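Local coordinates for spermidine synthase (PDB 3GJY), which probably transfers an aminopropyl group from decarboxylated S-adenosylmethionine to putrescine to make spermidine, at residues A[54-59]-A[69-74]; A[165-168]-A[172-175]; A[124-129]-A[143-148]. All blocks are in the same frame, centred on the assembly; numbering follows the deposited sequence.

Overall arrangement
The three contacts lie 16 to 18 Å apart, centre to centre. Along the chain the order is interaction 1, then 3, then 2. Interaction 1 joins strand 53-59, at the edge of the N-terminal antiparallel sheet, to helix 69-85. Interactions 2 and 3 both border the mixed sheet of the Rossmann-like domain: 165-168 follows strand 160-165, and 143-145 lies on strand 141-145, one of its two outermost strands. Interactions 1 and 2 touch, because Tyr70 OH and Asp166 OD2 form a probable hydrogen bond of 2.6 Å. Interactions 2 and 3 come within about 5 Å at their nearest atoms. The Tyr70-Asp166 pair thus ties the helix after the N-terminal sheet to the loop after strand 160-165.

Interaction 1 of 3, residues A[54-59]-A[69-74]; sequences PSSHIV and EYMRWI
Met71, present as selenomethionine, reaches from helix 69-85 to the edge of strand 53-59. Its CB points toward the strand. CG lies over one face of the Tyr70 ring, offset toward the rim. The chain is extended beyond CG (chi2 -170°, chi3 -173°), which carries SE and then CE away from the helix. The side chain also touches Met103 of helix 102-110. The terminal methyl makes the closest contacts with the strand. Met71 CE lies 3.5 Å from Ser55 O and 3.6 Å from Ser56 OG, so it touches a carbonyl and a hydroxyl of consecutive residues. Both serines face Ile48 of strand 45-50 in a classic beta bulge. The bulge lies in the last strand of the N-terminal four-stranded antiparallel sheet. The strand and helix segments run at 69° to each other, with axes 10.2 Å apart. Ser56 OG is hydrogen-bonded to Thr102 OG1, at the start of helix 102-110. Besides its bond to Asp166, Tyr70 OH meets Ser55 O through one water, across 4.3 Å. This water donates to Ser55 O at 2.6 Å and to Tyr70 OH at 2.7 Å. It sits at the edge of the Tyr70 ring, in its plane.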
loop_
_atom_site.group_PDB
_atom_site.type_symbol
_atom_site.label_atom_id
_atom_site.label_comp_id
_atom_site.label_asym_id
_atom_site.label_seq_id
_atom_site.Cartn_x
_atom_site.Cartn_y
_atom_site.Cartn_z
ATOM N N PRO A 54 3.185 3.127 -15.627
ATOM C CA PRO A 54 2.168 3.981 -14.984
ATOM C C PRO A 54 2.148 3.727 -13.473
ATOM O O PRO A 54 2.123 2.568 -13.042
ATOM C CB PRO A 54 0.860 3.497 -15.614
ATOM C CG PRO A 54 1.284 2.875 -16.948
ATOM C CD PRO A 54 2.649 2.285 -16.714
ATOM N N SER A 55 2.205 4.792 -12.669
ATOM C CA SER A 55 2.374 4.595 -11.234
ATOM C C SER A 55 1.349 5.311 -10.371
ATOM O O SER A 55 1.041 4.847 -9.298
ATOM C CB SER A 55 3.786 4.939 -10.805
ATOM O OG SER A 55 4.643 3.949 -11.347
ATOM N N SER A 56 0.881 6.465 -10.800
ATOM C CA SER A 56 -0.274 7.063 -10.138
ATOM C C SER A 56 -1.100 7.888 -11.130
ATOM O O SER A 56 -0.635 8.192 -12.237
ATOM C CB SER A 56 0.132 7.929 -8.939
ATOM O OG SER A 56 -1.047 8.242 -8.227
ATOM N N HIS A 57 -2.332 8.211 -10.746
ATOM C CA HIS A 57 -3.167 9.105 -11.519
ATOM C C HIS A 57 -3.910 9.995 -10.561
ATOM O O HIS A 57 -4.420 9.499 -9.551
ATOM C CB HIS A 57 -4.129 8.318 -12.416
ATOM C CG HIS A 57 -4.974 9.207 -13.251
ATOM N ND1 HIS A 57 -6.114 9.809 -12.758
ATOM C CD2 HIS A 57 -4.815 9.666 -14.514
ATOM C CE1 HIS A 57 -6.613 10.606 -13.683
ATOM N NE2 HIS A 57 -5.860 10.515 -14.759
ATOM N N ILE A 58 -3.932 11.300 -10.849
ATOM C CA ILE A 58 -4.617 12.259 -9.978
ATOM C C ILE A 58 -5.484 13.196 -10.808
ATOM O O ILE A 58 -5.225 13.416 -12.009
ATOM C CB ILE A 58 -3.648 13.087 -9.137
ATOM C CG1 ILE A 58 -2.677 13.897 -10.012
ATOM C CG2 ILE A 58 -2.869 12.159 -8.189
ATOM C CD1 ILE A 58 -1.695 14.786 -9.209
ATOM N N VAL A 59 -6.525 13.718 -10.173
ATOM C CA VAL A 59 -7.265 14.843 -10.733
ATOM C C VAL A 59 -7.093 15.962 -9.718
ATOM O O VAL A 59 -7.466 15.819 -8.538
ATOM C CB VAL A 59 -8.747 14.493 -10.915
ATOM C CG1 VAL A 59 -9.497 15.741 -11.415
ATOM C CG2 VAL A 59 -8.939 13.293 -11.886
ATOM N N GLU A 69 -6.720 0.520 -9.780
ATOM C CA GLU A 69 -7.610 -0.403 -9.069
ATOM C C GLU A 69 -7.088 -0.776 -7.697
ATOM O O GLU A 69 -7.823 -0.763 -6.713
ATOM C CB GLU A 69 -7.868 -1.683 -9.892
ATOM C CG GLU A 69 -8.478 -1.395 -11.293
ATOM C CD GLU A 69 -9.893 -0.858 -11.242
ATOM O OE1 GLU A 69 -10.601 -1.093 -10.247
ATOM O OE2 GLU A 69 -10.311 -0.185 -12.214
ATOM N N TYR A 70 -5.806 -1.107 -7.611
ATOM C CA TYR A 70 -5.306 -1.574 -6.319
ATOM C C TYR A 70 -5.386 -0.465 -5.271
ATOM O O TYR A 70 -5.489 -0.758 -4.088
ATOM C CB TYR A 70 -3.861 -2.109 -6.407
ATOM C CG TYR A 70 -2.783 -1.037 -6.383
ATOM C CD1 TYR A 70 -2.285 -0.527 -5.163
ATOM C CD2 TYR A 70 -2.216 -0.566 -7.567
ATOM C CE1 TYR A 70 -1.299 0.450 -5.126
ATOM C CE2 TYR A 70 -1.204 0.397 -7.544
ATOM C CZ TYR A 70 -0.767 0.914 -6.328
ATOM O OH TYR A 70 0.228 1.855 -6.297
HETATM N N MSE A 71 -5.300 0.802 -5.689
HETATM C CA MSE A 71 -5.458 1.929 -4.720
HETATM C C MSE A 71 -6.874 2.002 -4.205
HETATM O O MSE A 71 -7.097 2.218 -3.002
HETATM C CB MSE A 71 -5.067 3.262 -5.374
HETATM C CG MSE A 71 -3.596 3.415 -5.702
HETATM SE SE MSE A 71 -3.209 5.231 -6.207
HETATM C CE MSE A 71 -1.392 4.933 -6.751
ATOM N N ARG A 72 -7.839 1.748 -5.108
ATOM C CA ARG A 72 -9.231 1.661 -4.674
ATOM C C ARG A 72 -9.409 0.526 -3.658
ATOM O O ARG A 72 -10.202 0.666 -2.693
ATOM C CB ARG A 72 -10.141 1.409 -5.876
ATOM C CG ARG A 72 -10.091 2.545 -6.877
ATOM C CD ARG A 72 -10.904 2.195 -8.121
ATOM N NE ARG A 72 -12.335 2.164 -7.868
ATOM C CZ ARG A 72 -13.142 3.213 -8.031
ATOM N NH1 ARG A 72 -12.673 4.399 -8.426
ATOM N NH2 ARG A 72 -14.428 3.079 -7.783
ATOM N N TRP A 73 -8.718 -0.594 -3.890
ATOM C CA TRP A 73 -8.850 -1.752 -2.987
ATOM C C TRP A 73 -8.257 -1.468 -1.616
ATOM O O TRP A 73 -8.858 -1.802 -0.585
ATOM C CB TRP A 73 -8.232 -3.009 -3.605
ATOM C CG TRP A 73 -8.811 -3.334 -4.957
ATOM C CD1 TRP A 73 -9.981 -2.873 -5.502
ATOM C CD2 TRP A 73 -8.237 -4.205 -5.910
ATOM N NE1 TRP A 73 -10.153 -3.375 -6.772
ATOM C CE2 TRP A 73 -9.103 -4.217 -7.042
ATOM C CE3 TRP A 73 -7.079 -4.995 -5.927
ATOM C CZ2 TRP A 73 -8.822 -4.972 -8.192
ATOM C CZ3 TRP A 73 -6.813 -5.772 -7.092
ATOM C CH2 TRP A 73 -7.685 -5.744 -8.188
ATOM N N ILE A 74 -7.072 -0.839 -1.600
ATOM C CA ILE A 74 -6.483 -0.397 -0.317
ATOM C C ILE A 74 -7.459 0.577 0.389
ATOM O O ILE A 74 -7.704 0.451 1.599
ATOM C CB ILE A 74 -5.108 0.252 -0.508
ATOM C CG1 ILE A 74 -4.116 -0.824 -0.968
ATOM C CG2 ILE A 74 -4.639 0.910 0.785
ATOM C CD1 ILE A 74 -2.787 -0.234 -1.458
HETATM O O HOH W 1 1.719 2.519 -8.417
#

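Interaction 2 of 3, residues A[165-168]-A[172-175]; sequences RDVF and ITPQ
This is a loop-on-loop packing contact near the surface, part apolar, part a threonine laid over a guanidinium group. Arg165, Val167 and Phe168 meet Thr173 and Pro174 within the connection between strand 160-165 and helix 180-189. The loop opens the beta-alpha-beta crossover to parallel strand 194-202 of the Rossmann-like sheet. The chain folds back on itself, and Val167 and Thr173 are the nearest pair of CA atoms, 6.8 Å apart. At the outer end, Pro174 packs on Phe168. Pro174 CG is 3.6 Å from Phe168 CD2, and CD also touches that atom. The two side chains cross at about a right angle. Pro174 CD turns to Val167 as well, with CG2 of Val167 4.1 Å away. Deeper in, Thr173 sits on the Arg165 guanidinium. Thr173 OG1 lies 3.8 Å above the plane, over the centre of the group. Thr173 CG2 comes to 3.5 Å from Arg165 NH2. The Arg165 chain is bent at chi3 (69°), which turns the guanidinium group to face Thr173. Thr173 OG1 donates a weak hydrogen bond of 3.3 Å to Pro174 O. The charged end of Arg165 is held from elsewhere: NH1 forms a salt bridge with Glu212 of helix 207-219, and NH2 bonds to Asn199 O. Arg165 also touches Tyr196 and Ala198 of strand 194-202, while Phe168 leans on Leu121, just past strand 115-120.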
loop_
_atom_site.group_PDB
_atom_site.type_symbol
_atom_site.label_atom_id
_atom_site.label_comp_id
_atom_site.label_asym_id
_atom_site.label_seq_id
_atom_site.Cartn_x
_atom_site.Cartn_y
_atom_site.Cartn_z
ATOM N N ARG A 165 2.204 -0.542 2.743
ATOM C CA ARG A 165 3.426 -0.811 1.979
ATOM C C ARG A 165 3.072 -0.801 0.496
ATOM O O ARG A 165 2.241 -1.612 0.028
ATOM C CB ARG A 165 4.036 -2.180 2.299
ATOM C CG ARG A 165 5.436 -2.298 1.769
ATOM C CD ARG A 165 5.871 -3.756 1.617
ATOM N NE ARG A 165 5.136 -4.413 0.551
ATOM C CZ ARG A 165 5.041 -5.738 0.443
ATOM N NH1 ARG A 165 5.607 -6.537 1.333
ATOM N NH2 ARG A 165 4.335 -6.254 -0.550
ATOM N N ASP A 166 3.699 0.096 -0.248
ATOM C CA ASP A 166 3.486 0.179 -1.700
ATOM C C ASP A 166 4.785 0.614 -2.320
ATOM O O ASP A 166 4.949 1.741 -2.768
ATOM C CB ASP A 166 2.333 1.133 -2.044
ATOM C CG ASP A 166 1.963 1.113 -3.522
ATOM O OD1 ASP A 166 2.258 0.115 -4.167
ATOM O OD2 ASP A 166 1.386 2.117 -4.020
ATOM N N VAL A 167 5.731 -0.315 -2.303
ATOM C CA VAL A 167 7.082 -0.073 -2.801
ATOM C C VAL A 167 7.194 -0.530 -4.263
ATOM O O VAL A 167 6.694 -1.615 -4.633
ATOM C CB VAL A 167 8.174 -0.708 -1.853
ATOM C CG1 VAL A 167 8.053 -0.160 -0.460
ATOM C CG2 VAL A 167 8.111 -2.194 -1.789
ATOM N N PHE A 168 7.862 0.280 -5.081
ATOM C CA PHE A 168 8.212 -0.130 -6.478
ATOM C C PHE A 168 7.020 -0.800 -7.150
ATOM O O PHE A 168 7.113 -1.941 -7.647
ATOM C CB PHE A 168 9.422 -1.063 -6.461
ATOM C CG PHE A 168 10.576 -0.502 -5.709
ATOM C CD1 PHE A 168 11.292 0.582 -6.224
ATOM C CD2 PHE A 168 10.951 -1.043 -4.486
ATOM C CE1 PHE A 168 12.376 1.112 -5.540
ATOM C CE2 PHE A 168 12.040 -0.518 -3.776
ATOM C CZ PHE A 168 12.760 0.563 -4.316
ATOM N N ILE A 172 7.907 -7.111 -8.614
ATOM C CA ILE A 172 7.938 -8.022 -7.476
ATOM C C ILE A 172 8.650 -7.305 -6.309
ATOM O O ILE A 172 9.640 -6.582 -6.488
ATOM C CB ILE A 172 8.599 -9.390 -7.844
ATOM C CG1 ILE A 172 10.084 -9.205 -8.186
ATOM C CG2 ILE A 172 7.804 -10.071 -8.998
ATOM C CD1 ILE A 172 10.965 -10.434 -7.910
ATOM N N THR A 173 8.125 -7.463 -5.105
ATOM C CA THR A 173 8.637 -6.610 -4.037
ATOM C C THR A 173 10.091 -7.037 -3.670
ATOM O O THR A 173 10.337 -8.236 -3.654
ATOM C CB THR A 173 7.583 -6.515 -2.888
ATOM O OG1 THR A 173 8.195 -6.560 -1.601
ATOM C CG2 THR A 173 6.484 -7.620 -3.022
ATOM N N PRO A 174 11.031 -6.072 -3.440
ATOM C CA PRO A 174 12.344 -6.522 -2.913
ATOM C C PRO A 174 12.207 -7.411 -1.699
ATOM O O PRO A 174 11.304 -7.219 -0.857
ATOM C CB PRO A 174 13.058 -5.243 -2.523
ATOM C CG PRO A 174 12.413 -4.178 -3.368
ATOM C CD PRO A 174 10.986 -4.600 -3.551
ATOM N N GLN A 175 13.116 -8.377 -1.599
ATOM C CA GLN A 175 12.990 -9.440 -0.635
ATOM C C GLN A 175 12.937 -8.909 0.791
ATOM O O GLN A 175 12.171 -9.453 1.626
ATOM C CB GLN A 175 14.156 -10.430 -0.826
ATOM C CG GLN A 175 13.935 -11.757 -0.124
ATOM C CD GLN A 175 14.534 -11.763 1.241
ATOM O OE1 GLN A 175 15.031 -10.737 1.700
ATOM N NE2 GLN A 175 14.475 -12.912 1.927
#

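Interaction 3 of 3, residues A[124-129]-A[143-148]; sequences ELARLS and IRVDDA. With FMT (formic acid), chain B.
A single methyl group, Ala126 CB, takes both branched side chains that the strand turns toward the helix. Ala126 CB lies 3.7 Å from Ile143 CG2 and 3.6 Å from Val145 CG2. The contact belongs to a beta-alpha-beta unit of the Rossmann-like fold: strand 115-120, helix 123-132, strand 141-145. Segments 124-129 and 143-145 run nearly antiparallel, at 161°, with axes 9.1 Å apart at closest. Ile143 has CG1 anti to its carbonyl carbon (chi1 -52°), and its chain ends at CD1 beside the helix backbone. Ile143 CD1 is 3.7 Å from Ala126 O. It also meets Ser129 CB, nearly one turn further along. On the helix surface turned away from the strand, Arg127 grips Glu124 side-on, with NE and NH2 each taking one carboxylate oxygen. Beyond the strand, Asp147 holds the N-cap position of helix 148-153. A formic acid molecule, probably from the crystallisation liquor, lies beside the helix. O1 of the formic acid is 2.8 Å from Ser129 OG and 3.4 Å from Leu125 CG.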
loop_
_atom_site.group_PDB
_atom_site.type_symbol
_atom_site.label_atom_id
_atom_site.label_comp_id
_atom_site.label_asym_id
_atom_site.label_seq_id
_atom_site.Cartn_x
_atom_site.Cartn_y
_atom_site.Cartn_z
ATOM N N GLU A 124 13.830 13.514 -5.804
ATOM C CA GLU A 124 13.214 14.291 -6.853
ATOM C C GLU A 124 11.727 13.967 -6.973
ATOM O O GLU A 124 10.903 14.866 -7.163
ATOM C CB GLU A 124 13.945 14.090 -8.201
ATOM C CG GLU A 124 13.328 14.907 -9.361
ATOM C CD GLU A 124 13.477 16.425 -9.216
ATOM O OE1 GLU A 124 14.033 16.935 -8.210
ATOM O OE2 GLU A 124 13.001 17.102 -10.151
ATOM N N LEU A 125 11.366 12.686 -6.830
ATOM C CA LEU A 125 9.951 12.359 -6.789
ATOM C C LEU A 125 9.285 13.036 -5.583
ATOM O O LEU A 125 8.174 13.563 -5.706
ATOM C CB LEU A 125 9.693 10.853 -6.738
ATOM C CG LEU A 125 8.228 10.442 -6.752
ATOM C CD1 LEU A 125 7.488 11.012 -7.992
ATOM C CD2 LEU A 125 8.191 8.912 -6.788
ATOM N N ALA A 126 9.963 13.036 -4.431
ATOM C CA ALA A 126 9.459 13.738 -3.258
ATOM C C ALA A 126 9.236 15.227 -3.529
ATOM O O ALA A 126 8.197 15.786 -3.145
ATOM C CB ALA A 126 10.422 13.507 -2.052
ATOM N N ARG A 127 10.200 15.861 -4.213
ATOM C CA ARG A 127 10.096 17.305 -4.490
ATOM C C ARG A 127 8.926 17.579 -5.459
ATOM O O ARG A 127 8.119 18.492 -5.218
ATOM C CB ARG A 127 11.425 17.799 -5.093
ATOM C CG ARG A 127 11.483 19.313 -5.222
ATOM C CD ARG A 127 12.723 19.770 -5.971
ATOM N NE ARG A 127 12.686 19.406 -7.382
ATOM C CZ ARG A 127 12.031 20.088 -8.320
ATOM N NH1 ARG A 127 11.352 21.184 -8.005
ATOM N NH2 ARG A 127 12.072 19.682 -9.584
ATOM N N LEU A 128 8.810 16.770 -6.534
ATOM C CA LEU A 128 7.690 16.932 -7.485
ATOM C C LEU A 128 6.344 16.718 -6.804
ATOM O O LEU A 128 5.379 17.387 -7.123
ATOM C CB LEU A 128 7.821 15.954 -8.672
ATOM C CG LEU A 128 8.950 16.285 -9.633
ATOM C CD1 LEU A 128 9.104 15.147 -10.663
ATOM C CD2 LEU A 128 8.701 17.609 -10.335
ATOM N N SER A 129 6.273 15.745 -5.875
ATOM C CA SER A 129 5.024 15.493 -5.163
ATOM C C SER A 129 4.580 16.721 -4.385
ATOM O O SER A 129 3.410 17.159 -4.486
ATOM C CB SER A 129 5.118 14.303 -4.214
ATOM O OG SER A 129 5.395 13.097 -4.930
ATOM N N ILE A 143 6.547 14.142 3.972
ATOM C CA ILE A 143 7.423 13.232 3.189
ATOM C C ILE A 143 8.778 13.123 3.861
ATOM O O ILE A 143 9.395 14.145 4.205
ATOM C CB ILE A 143 7.592 13.706 1.722
ATOM C CG1 ILE A 143 6.205 13.962 1.069
ATOM C CG2 ILE A 143 8.444 12.723 0.938
ATOM C CD1 ILE A 143 6.274 14.759 -0.207
ATOM N N ARG A 144 9.218 11.891 4.082
ATOM C CA ARG A 144 10.575 11.632 4.558
ATOM C C ARG A 144 11.310 10.937 3.422
ATOM O O ARG A 144 10.857 9.875 2.965
ATOM C CB ARG A 144 10.515 10.738 5.814
ATOM C CG ARG A 144 11.851 10.385 6.363
ATOM C CD ARG A 144 11.746 9.611 7.650
ATOM N NE ARG A 144 13.073 9.164 8.028
ATOM C CZ ARG A 144 13.333 8.571 9.188
ATOM N NH1 ARG A 144 12.358 8.382 10.053
ATOM N NH2 ARG A 144 14.561 8.180 9.451
ATOM N N VAL A 145 12.457 11.494 3.013
ATOM C CA VAL A 145 13.261 10.885 1.947
ATOM C C VAL A 145 14.261 9.973 2.652
ATOM O O VAL A 145 15.176 10.447 3.364
ATOM C CB VAL A 145 13.962 11.928 1.094
ATOM C CG1 VAL A 145 14.855 11.229 0.064
ATOM C CG2 VAL A 145 12.900 12.785 0.407
ATOM N N ASP A 146 14.037 8.656 2.522
ATOM C CA ASP A 146 14.810 7.674 3.282
ATOM C C ASP A 146 14.577 6.290 2.694
ATOM O O ASP A 146 13.677 6.119 1.870
ATOM C CB ASP A 146 14.349 7.685 4.747
ATOM C CG ASP A 146 15.491 7.498 5.732
ATOM O OD1 ASP A 146 16.435 6.749 5.439
ATOM O OD2 ASP A 146 15.425 8.115 6.817
ATOM N N ASP A 147 15.371 5.317 3.163
ATOM C CA ASP A 147 15.118 3.919 2.825
ATOM C C ASP A 147 14.039 3.385 3.766
ATOM O O ASP A 147 14.160 3.401 4.978
ATOM C CB ASP A 147 16.377 3.050 2.891
ATOM C CG ASP A 147 16.062 1.563 3.073
ATOM O OD1 ASP A 147 15.130 1.013 2.429
ATOM O OD2 ASP A 147 16.763 0.934 3.886
ATOM N N ALA A 148 12.948 2.942 3.161
ATOM C CA ALA A 148 11.807 2.468 3.935
ATOM C C ALA A 148 12.098 1.270 4.844
ATOM O O ALA A 148 11.467 1.145 5.917
ATOM C CB ALA A 148 10.625 2.173 3.013
HETATM C C FMT B . 6.162 9.352 -3.912
HETATM O O1 FMT B . 6.106 10.568 -4.084
HETATM O O2 FMT B . 6.209 8.801 -2.816
#